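Local coordinates for protein O-succinylhomoserine sulfhydrylase (Mycobacterium tuberculosis, PDB 3NDN) that probably catalyses the pyridoxal-phosphate-dependent formation of L-homocysteine from O-succinyl-L-homoserine and hydrogen sulfide in methionine biosynthesis, at residues A[260-264]-A[265-269]. Sequence-based numbering, arbitrary orientation.
Sequences PAMSA and FNAWV
S263 O and A267 N close the first turn of helix 264-273. The backbone runs extended through A261, M262 and S263, then switches to helical angles at A264. The amide N of A267 donates to S263 O at 3.0 Å, with the donor in the carbonyl plane. The next bond of the series runs from W268 N to A264 O, 3.2 Å long. Here the donor sits above the carbonyl plane, well off a lone pair.

S263 is the N-cap of this helix. Its OG lies anti to the backbone N (chi1 161°) and turns forward to the start of the helix. There S263 OG accepts from F265 N at 3.2 Å; the bond is bent, with 138° at the hydrogen. The capping bond gives a partner to an amide that has no preceding helical turn to bond to. S263 OG also lies 3.8 Å from F265 CB.

N266 places OD1 near this hydroxyl, but S263 OG and N266 OD1 within the chain are 3.9 Å apart. Each has a hydrogen-bond partner on the second subunit, S263 OG on N266 OD1 there and N266 OD1 on S263 OG there, so the two subunits exchange the same pair of bonds, and the ring of F265 stacks on F265 of that subunit. N266 ND2 donates to L236 O of its own chain.

M262 provides the apolar contact of the turn. Its chain is extended to SD and bends only at chi3 (-82°). M262 SD lies 3.8 Å from A267 CB. F86 and V83 of helix 81-94 pack against M262 and A267 respectively.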
ATOM      1  N   PRO A 260     -20.572  -1.308   6.389  1.00 29.83           N
ATOM      2  CA  PRO A 260     -19.350  -0.989   7.120  1.00 29.59           C
ATOM      3  C   PRO A 260     -18.206  -1.969   6.723  1.00 29.45           C
ATOM      4  O   PRO A 260     -17.760  -2.776   7.546  1.00 29.67           O
ATOM      5  CB  PRO A 260     -19.764  -1.165   8.594  1.00 29.80           C
ATOM      6  CG  PRO A 260     -20.875  -2.181   8.569  1.00 30.50           C
ATOM      7  CD  PRO A 260     -21.438  -2.244   7.140  1.00 29.61           C
ATOM      8  N   ALA A 261     -17.740  -1.859   5.475  1.00 28.98           N
ATOM      9  CA  ALA A 261     -16.885  -2.878   4.829  1.00 28.31           C
ATOM     10  C   ALA A 261     -15.403  -2.770   5.133  1.00 28.12           C
ATOM     11  O   ALA A 261     -14.855  -1.667   5.146  1.00 28.75           O
ATOM     12  CB  ALA A 261     -17.093  -2.823   3.290  1.00 28.97           C
ATOM     13  N   MET A 262     -14.736  -3.921   5.311  1.00 27.42           N
ATOM     14  CA  MET A 262     -13.273  -3.963   5.445  1.00 27.34           C
ATOM     15  C   MET A 262     -12.581  -3.715   4.089  1.00 26.84           C
ATOM     16  O   MET A 262     -12.969  -4.269   3.040  1.00 27.07           O
ATOM     17  CB  MET A 262     -12.798  -5.291   6.091  1.00 27.20           C
ATOM     18  CG  MET A 262     -11.267  -5.395   6.230  1.00 28.20           C
ATOM     19  SD  MET A 262     -10.619  -6.930   6.923  1.00 29.91           S
ATOM     20  CE  MET A 262     -10.820  -6.652   8.687  1.00 29.42           C
ATOM     21  N   SER A 263     -11.569  -2.854   4.104  1.00 27.03           N
ATOM     22  CA  SER A 263     -10.791  -2.573   2.907  1.00 26.52           C
ATOM     23  C   SER A 263      -9.868  -3.779   2.603  1.00 26.23           C
ATOM     24  O   SER A 263      -9.312  -4.370   3.512  1.00 26.21           O
ATOM     25  CB  SER A 263      -9.971  -1.304   3.108  1.00 26.25           C
ATOM     26  OG  SER A 263      -8.915  -1.234   2.172  1.00 28.20           O
ATOM     27  N   ALA A 264      -9.733  -4.150   1.333  1.00 25.68           N
ATOM     28  CA  ALA A 264      -8.794  -5.225   0.952  1.00 25.73           C
ATOM     29  C   ALA A 264      -7.330  -4.953   1.343  1.00 25.89           C
ATOM     30  O   ALA A 264      -6.562  -5.909   1.581  1.00 25.64           O
ATOM     31  CB  ALA A 264      -8.916  -5.545  -0.580  1.00 25.53           C
ATOM     32  N   PHE A 265      -6.924  -3.675   1.393  1.00 26.47           N
ATOM     33  CA  PHE A 265      -5.564  -3.328   1.847  1.00 26.89           C
ATOM     34  C   PHE A 265      -5.428  -3.684   3.350  1.00 26.90           C
ATOM     35  O   PHE A 265      -4.481  -4.362   3.757  1.00 26.27           O
ATOM     36  CB  PHE A 265      -5.221  -1.834   1.618  1.00 27.06           C
ATOM     37  CG  PHE A 265      -3.872  -1.429   2.167  1.00 26.16           C
ATOM     38  CD1 PHE A 265      -2.720  -1.580   1.394  1.00 28.85           C
ATOM     39  CD2 PHE A 265      -3.743  -0.943   3.481  1.00 28.28           C
ATOM     40  CE1 PHE A 265      -1.463  -1.228   1.900  1.00 29.36           C
ATOM     41  CE2 PHE A 265      -2.515  -0.592   3.992  1.00 26.79           C
ATOM     42  CZ  PHE A 265      -1.354  -0.741   3.211  1.00 27.32           C
ATOM     43  N   ASN A 266      -6.397  -3.255   4.153  1.00 26.63           N
ATOM     44  CA  ASN A 266      -6.402  -3.557   5.598  1.00 26.04           C
ATOM     45  C   ASN A 266      -6.428  -5.085   5.832  1.00 25.77           C
ATOM     46  O   ASN A 266      -5.768  -5.589   6.736  1.00 24.52           O
ATOM     47  CB  ASN A 266      -7.598  -2.888   6.312  1.00 26.13           C
ATOM     48  CG  ASN A 266      -7.472  -1.364   6.387  1.00 27.82           C
ATOM     49  OD1 ASN A 266      -6.917  -0.715   5.483  1.00 28.07           O
ATOM     50  ND2 ASN A 266      -7.993  -0.785   7.464  1.00 27.16           N
ATOM     51  N   ALA A 267      -7.178  -5.804   4.997  1.00 25.36           N
ATOM     52  CA  ALA A 267      -7.305  -7.268   5.104  1.00 25.39           C
ATOM     53  C   ALA A 267      -5.936  -7.946   4.922  1.00 25.46           C
ATOM     54  O   ALA A 267      -5.616  -8.908   5.624  1.00 25.99           O
ATOM     55  CB  ALA A 267      -8.316  -7.804   4.055  1.00 25.54           C
ATOM     56  N   TRP A 268      -5.140  -7.440   3.984  1.00 25.34           N
ATOM     57  CA  TRP A 268      -3.766  -7.934   3.759  1.00 25.66           C
ATOM     58  C   TRP A 268      -2.892  -7.671   5.006  1.00 25.99           C
ATOM     59  O   TRP A 268      -2.207  -8.591   5.499  1.00 26.26           O
ATOM     60  CB  TRP A 268      -3.170  -7.283   2.504  1.00 26.36           C
ATOM     61  CG  TRP A 268      -1.708  -7.578   2.242  1.00 25.93           C
ATOM     62  CD1 TRP A 268      -1.181  -8.714   1.686  1.00 27.63           C
ATOM     63  CD2 TRP A 268      -0.604  -6.708   2.501  1.00 27.39           C
ATOM     64  NE1 TRP A 268       0.188  -8.600   1.579  1.00 28.49           N
ATOM     65  CE2 TRP A 268       0.571  -7.385   2.087  1.00 28.85           C
ATOM     66  CE3 TRP A 268      -0.489  -5.422   3.062  1.00 28.16           C
ATOM     67  CZ2 TRP A 268       1.849  -6.813   2.194  1.00 29.40           C
ATOM     68  CZ3 TRP A 268       0.781  -4.847   3.168  1.00 29.19           C
ATOM     69  CH2 TRP A 268       1.937  -5.550   2.738  1.00 28.36           C
ATOM     70  N   VAL A 269      -2.941  -6.449   5.528  1.00 24.72           N
ATOM     71  CA  VAL A 269      -2.205  -6.117   6.767  1.00 24.58           C
ATOM     72  C   VAL A 269      -2.531  -7.089   7.935  1.00 24.27           C
ATOM     73  O   VAL A 269      -1.618  -7.630   8.594  1.00 24.56           O
ATOM     74  CB  VAL A 269      -2.408  -4.635   7.212  1.00 24.13           C
ATOM     75  CG1 VAL A 269      -1.716  -4.383   8.578  1.00 24.91           C
ATOM     76  CG2 VAL A 269      -1.864  -3.671   6.154  1.00 26.92           C
TER